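Side-chain contacts in agglutinin (Rhizoctonia solani, PDB 4G9M), which probably binds carbohydrates as a lectin of the ricin-type beta-trefoil family and assembles as a domain-swapped dimer: residues L21-G26 / E30-Q35; V58-V63 / T67-A72. One frame throughout, in Å; residues are numbered along the deposited sequence.

Contact 1 of 2, residues L21-G26 / E30-Q35; sequences LDLWRG and EGTAIQ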
# COMPACT_ATOMS: atom_id res chain seq x y z
N LEU B 21 -14.04 -6.20 10.05
CA LEU B 21 -13.97 -4.98 10.86
C LEU B 21 -15.38 -4.44 11.11
O LEU B 21 -16.17 -4.24 10.17
CB LEU B 21 -13.10 -3.94 10.14
CG LEU B 21 -12.58 -2.79 11.00
CD1 LEU B 21 -11.52 -3.30 11.99
CD2 LEU B 21 -12.01 -1.72 10.06
N ASP B 22 -15.69 -4.22 12.39
CA ASP B 22 -17.06 -4.02 12.86
C ASP B 22 -17.08 -2.90 13.90
O ASP B 22 -16.32 -2.93 14.86
CB ASP B 22 -17.55 -5.34 13.48
CG ASP B 22 -18.98 -5.27 14.02
OD1 ASP B 22 -19.23 -4.58 15.03
OD2 ASP B 22 -19.87 -5.96 13.46
N LEU B 23 -17.92 -1.89 13.70
CA LEU B 23 -18.11 -0.86 14.70
C LEU B 23 -19.24 -1.26 15.63
O LEU B 23 -20.35 -1.50 15.18
CB LEU B 23 -18.41 0.49 14.03
CG LEU B 23 -18.64 1.67 14.97
CD1 LEU B 23 -17.39 1.99 15.78
CD2 LEU B 23 -19.06 2.89 14.18
N TRP B 24 -18.93 -1.33 16.93
CA TRP B 24 -19.86 -1.78 17.97
C TRP B 24 -21.21 -1.07 17.91
O TRP B 24 -21.30 0.14 18.08
CB TRP B 24 -19.17 -1.57 19.33
CG TRP B 24 -20.00 -1.74 20.57
CD1 TRP B 24 -20.77 -0.80 21.17
CD2 TRP B 24 -20.08 -2.91 21.39
NE1 TRP B 24 -21.35 -1.31 22.31
CE2 TRP B 24 -20.94 -2.61 22.47
CE3 TRP B 24 -19.51 -4.19 21.32
CZ2 TRP B 24 -21.25 -3.53 23.46
CZ3 TRP B 24 -19.82 -5.10 22.31
CH2 TRP B 24 -20.69 -4.77 23.36
N ARG B 25 -22.26 -1.85 17.63
CA ARG B 25 -23.64 -1.36 17.51
C ARG B 25 -23.84 -0.27 16.44
O ARG B 25 -24.92 0.33 16.36
CB ARG B 25 -24.19 -0.91 18.87
CG ARG B 25 -24.35 -2.04 19.89
CD ARG B 25 -25.33 -1.66 21.00
NE ARG B 25 -24.84 -0.60 21.87
CZ ARG B 25 -24.38 -0.79 23.11
NH1 ARG B 25 -24.35 -2.01 23.62
NH2 ARG B 25 -23.96 0.24 23.83
N GLY B 26 -22.82 -0.04 15.62
CA GLY B 26 -22.82 1.06 14.67
C GLY B 26 -22.95 2.43 15.33
O GLY B 26 -23.39 3.39 14.70
N GLU B 30 -18.28 8.97 20.45
CA GLU B 30 -16.82 9.01 20.49
C GLU B 30 -16.27 7.89 21.38
O GLU B 30 -16.68 7.75 22.54
CB GLU B 30 -16.36 10.38 20.99
CG GLU B 30 -14.86 10.52 21.12
CD GLU B 30 -14.17 10.76 19.78
OE1 GLU B 30 -14.76 11.42 18.90
OE2 GLU B 30 -13.03 10.28 19.63
N GLY B 31 -15.35 7.10 20.85
CA GLY B 31 -14.77 6.01 21.61
C GLY B 31 -15.44 4.65 21.45
O GLY B 31 -15.09 3.70 22.17
N THR B 32 -16.40 4.54 20.53
CA THR B 32 -17.10 3.27 20.30
C THR B 32 -16.14 2.20 19.77
O THR B 32 -15.43 2.42 18.80
CB THR B 32 -18.28 3.47 19.32
OG1 THR B 32 -19.20 4.41 19.89
CG2 THR B 32 -19.01 2.14 19.06
N ALA B 33 -16.11 1.04 20.44
CA ALA B 33 -15.19 -0.04 20.09
C ALA B 33 -15.29 -0.48 18.64
O ALA B 33 -16.39 -0.68 18.13
CB ALA B 33 -15.46 -1.24 20.99
N ILE B 34 -14.15 -0.63 17.99
CA ILE B 34 -14.07 -1.32 16.71
C ILE B 34 -13.47 -2.71 16.99
O ILE B 34 -12.58 -2.86 17.83
CB ILE B 34 -13.26 -0.50 15.67
CG1 ILE B 34 -14.02 0.79 15.35
CG2 ILE B 34 -13.04 -1.30 14.40
CD1 ILE B 34 -13.31 1.72 14.37
N GLN B 35 -13.98 -3.73 16.31
CA GLN B 35 -13.74 -5.11 16.73
C GLN B 35 -13.86 -6.05 15.55
O GLN B 35 -14.25 -5.64 14.46
CB GLN B 35 -14.78 -5.49 17.80
CG GLN B 35 -16.18 -5.64 17.23
CD GLN B 35 -17.26 -5.59 18.29
OE1 GLN B 35 -16.97 -5.70 19.49
NE2 GLN B 35 -18.50 -5.41 17.86

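Contact 2 of 2, residues V58-V63 / T67-A72; sequences VTLQNV and TYVGTA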
# COMPACT_ATOMS: atom_id res chain seq x y z
N VAL B 58 -5.13 8.14 3.74
CA VAL B 58 -6.56 7.90 3.64
C VAL B 58 -7.21 7.95 5.01
O VAL B 58 -6.53 7.98 6.05
CB VAL B 58 -6.89 6.51 3.04
CG1 VAL B 58 -6.25 6.36 1.68
CG2 VAL B 58 -6.42 5.37 3.97
N THR B 59 -8.54 7.96 5.01
CA THR B 59 -9.31 7.68 6.21
C THR B 59 -10.29 6.57 5.90
O THR B 59 -10.59 6.30 4.73
CB THR B 59 -10.08 8.90 6.72
OG1 THR B 59 -10.94 9.38 5.69
CG2 THR B 59 -9.13 10.01 7.15
N LEU B 60 -10.80 5.92 6.95
CA LEU B 60 -11.86 4.93 6.82
C LEU B 60 -13.04 5.42 7.64
O LEU B 60 -12.90 5.66 8.84
CB LEU B 60 -11.38 3.57 7.33
CG LEU B 60 -10.37 2.84 6.44
CD1 LEU B 60 -9.94 1.55 7.13
CD2 LEU B 60 -10.98 2.55 5.06
N GLN B 61 -14.18 5.59 6.98
CA GLN B 61 -15.38 6.09 7.66
C GLN B 61 -16.48 5.04 7.72
O GLN B 61 -16.82 4.42 6.70
CB GLN B 61 -15.89 7.35 6.96
CG GLN B 61 -17.09 7.97 7.62
CD GLN B 61 -17.61 9.16 6.83
OE1 GLN B 61 -17.47 9.22 5.61
NE2 GLN B 61 -18.23 10.11 7.53
N ASN B 62 -17.06 4.82 8.90
CA ASN B 62 -18.13 3.83 9.02
C ASN B 62 -19.40 4.26 8.31
O ASN B 62 -19.85 5.40 8.46
CB ASN B 62 -18.41 3.51 10.49
CG ASN B 62 -19.29 2.28 10.66
OD1 ASN B 62 -20.51 2.39 10.86
ND2 ASN B 62 -18.69 1.10 10.56
N VAL B 63 -19.99 3.36 7.53
CA VAL B 63 -21.18 3.71 6.76
C VAL B 63 -22.37 4.01 7.69
O VAL B 63 -23.14 4.94 7.47
CB VAL B 63 -21.54 2.61 5.73
CG1 VAL B 63 -22.96 2.78 5.23
CG2 VAL B 63 -20.55 2.65 4.57
N THR B 67 -18.78 8.08 11.66
CA THR B 67 -17.53 8.35 12.36
C THR B 67 -16.39 7.57 11.73
O THR B 67 -16.60 6.69 10.89
CB THR B 67 -17.63 8.06 13.86
OG1 THR B 67 -18.03 6.70 14.08
CG2 THR B 67 -18.62 8.99 14.52
N TYR B 68 -15.17 7.89 12.15
CA TYR B 68 -13.99 7.38 11.49
C TYR B 68 -13.21 6.40 12.35
O TYR B 68 -13.31 6.41 13.58
CB TYR B 68 -13.06 8.54 11.14
CG TYR B 68 -13.64 9.51 10.14
CD1 TYR B 68 -14.49 10.53 10.55
CD2 TYR B 68 -13.37 9.39 8.77
CE1 TYR B 68 -15.03 11.43 9.64
CE2 TYR B 68 -13.91 10.28 7.85
CZ TYR B 68 -14.73 11.30 8.28
OH TYR B 68 -15.27 12.19 7.37
N VAL B 69 -12.40 5.58 11.69
CA VAL B 69 -11.41 4.78 12.40
C VAL B 69 -10.46 5.73 13.11
O VAL B 69 -9.80 6.55 12.48
CB VAL B 69 -10.60 3.89 11.45
CG1 VAL B 69 -9.32 3.35 12.13
CG2 VAL B 69 -11.50 2.76 10.95
N GLY B 70 -10.42 5.61 14.44
CA GLY B 70 -9.61 6.50 15.25
C GLY B 70 -9.01 5.75 16.40
O GLY B 70 -8.80 4.53 16.34
N THR B 71 -8.71 6.48 17.47
CA THR B 71 -8.03 5.87 18.61
C THR B 71 -8.59 6.34 19.95
O THR B 71 -9.09 7.45 20.08
CB THR B 71 -6.50 6.12 18.54
OG1 THR B 71 -5.83 5.43 19.61
CG2 THR B 71 -6.20 7.61 18.62
N ALA B 72 -8.52 5.44 20.93
CA ALA B 72 -8.93 5.70 22.31
C ALA B 72 -7.97 6.61 23.07
O ALA B 72 -8.38 7.30 24.00
CB ALA B 72 -9.04 4.38 23.05
O HOH W 1 -9.36 6.76 9.60

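Contact 1 of 2, residues L21-G26 / E30-Q35
Asp22 and Gln35 form an antiparallel hydrogen-bonded pair and Leu23 and Ile34 the non-hydrogen-bonded pair beside it, the two strand axes passing 4.7 Å apart. Asp22 N binds Gln35 O, Gln35 N returns to Asp22 O, and a third backbone bond runs from Trp24 N to Ala33 O at 2.9 Å.

Asp22 and Gln35 share one face of the hairpin. Their side chains run alongside one another in the same direction, joined by Gln35 NE2 and Asp22 OD1 at 3.0 Å. That bond is fairly straight and lies close to the plane of the amide, but it comes down on the carboxylate from well above its plane. Gln35 reaches it because CG is tucked against both backbone neighbours (chi1 70°) and the chain then runs out extended. The second carboxylate oxygen, OD2, accepts from Gln45 NE2, so each has a partner. Gln35 OE1 meets the edge of the Trp24 indole in the ring plane, 3.5 Å from Trp24 CE3, with ring and amide planes 64° apart; the approach is consistent with a weak electrostatic attraction to the ring-edge hydrogens.

The face with Leu23 and Ile34 is mainly aliphatic. Leu23 CD1 rests 3.6 Å from Ile34 CG1 and 3.7 Å from Thr32 CG2, while Leu21 CD1 presses on Ile34 CG2 at 3.5 Å, a tight fit. In Thr32, chi1 of -60° sends the methyl toward Leu23 CD1 and leaves OG1 for Ala29 O.

This is a beta hairpin of the trefoil-type lectin domain. Trp47 of strand 47-51 packs on Leu23 and Ile34, and strand 32-37 continues the sheet to strand 81-84, where Gly31 and Thr32 both face Gly83 in a G1 beta bulge.

Contact 2 of 2, residues V58-V63 / T67-A72
Gln61 and Tyr68 meet as stacked flat groups, the amide and the phenol ring only 9° from parallel. Gln61 CG stands over one ring face, 4.1 Å from the centroid of Tyr68, in a CH-pi contact, and Gln61 CB lies 3.6 Å from Tyr68 CE2. The side chain is extended throughout, with CG anti to the backbone N (chi1 -178°), which carries the amide along the ring to its hydroxyl end. There Gln61 NE2 passes 3.6 Å from Tyr68 OH, too long for a bond; its hydrogen bond goes to Gly66 O, which restrains the rotation of the amide and keeps it flat along the ring. Thr59 OG1 comes obliquely to Tyr68 CE2, at 3.8 Å.

Behind the stack the backbones are joined by a single bridge at Gln61 and Tyr68. Val69 N binds Leu60 O at 2.9 Å and Asn62 N binds Thr67 O at 2.8 Å, both nearly straight. Farther along, where the strands diverge, a water takes over: it accepts from Leu60 N and donates to Val69 O. On the inward side Leu60 CB touches Val69 CG2 at 3.7 Å.

Asn62 OD1 takes Ser65 N and Thr67 OG1 pairs with Ser65 OG, bracing the turn, while Asn62 ND2 anchors it to Asn44 O, in the loop before strand 47-51.

At Val69 the chain turns a corner, making this a junction between sheets of the beta-trefoil-type lectin domain: strand 58-62 pairs with strand 47-51, whereas strand 68-71 pairs with strand 81-84. Trp47 packs against Asn62 and Val69, and Leu90 of strand 90-94 against Leu60.

How the contacts relate
Both contacts link chain stretches separated by a three-residue gap, and they follow one another along the sequence within the same lectin domain. Contact 1 is the more buried, an antiparallel hairpin inside a single sheet, and it puts an acid-amide bond on one face and aliphatic packing on the other. Contact 2 is partly buried and joins different sheets; one bridge, a water and a stacked glutamine-tyrosine pair replace continuous strand pairing. The two meet directly: Leu23 CB lies 3.5 Å from Asn62 ND2, and Ile34 CD1 packs on Val69 CG2. Trp47 touches both, so the aliphatic face of the hairpin and the inward side of the corner share one interior.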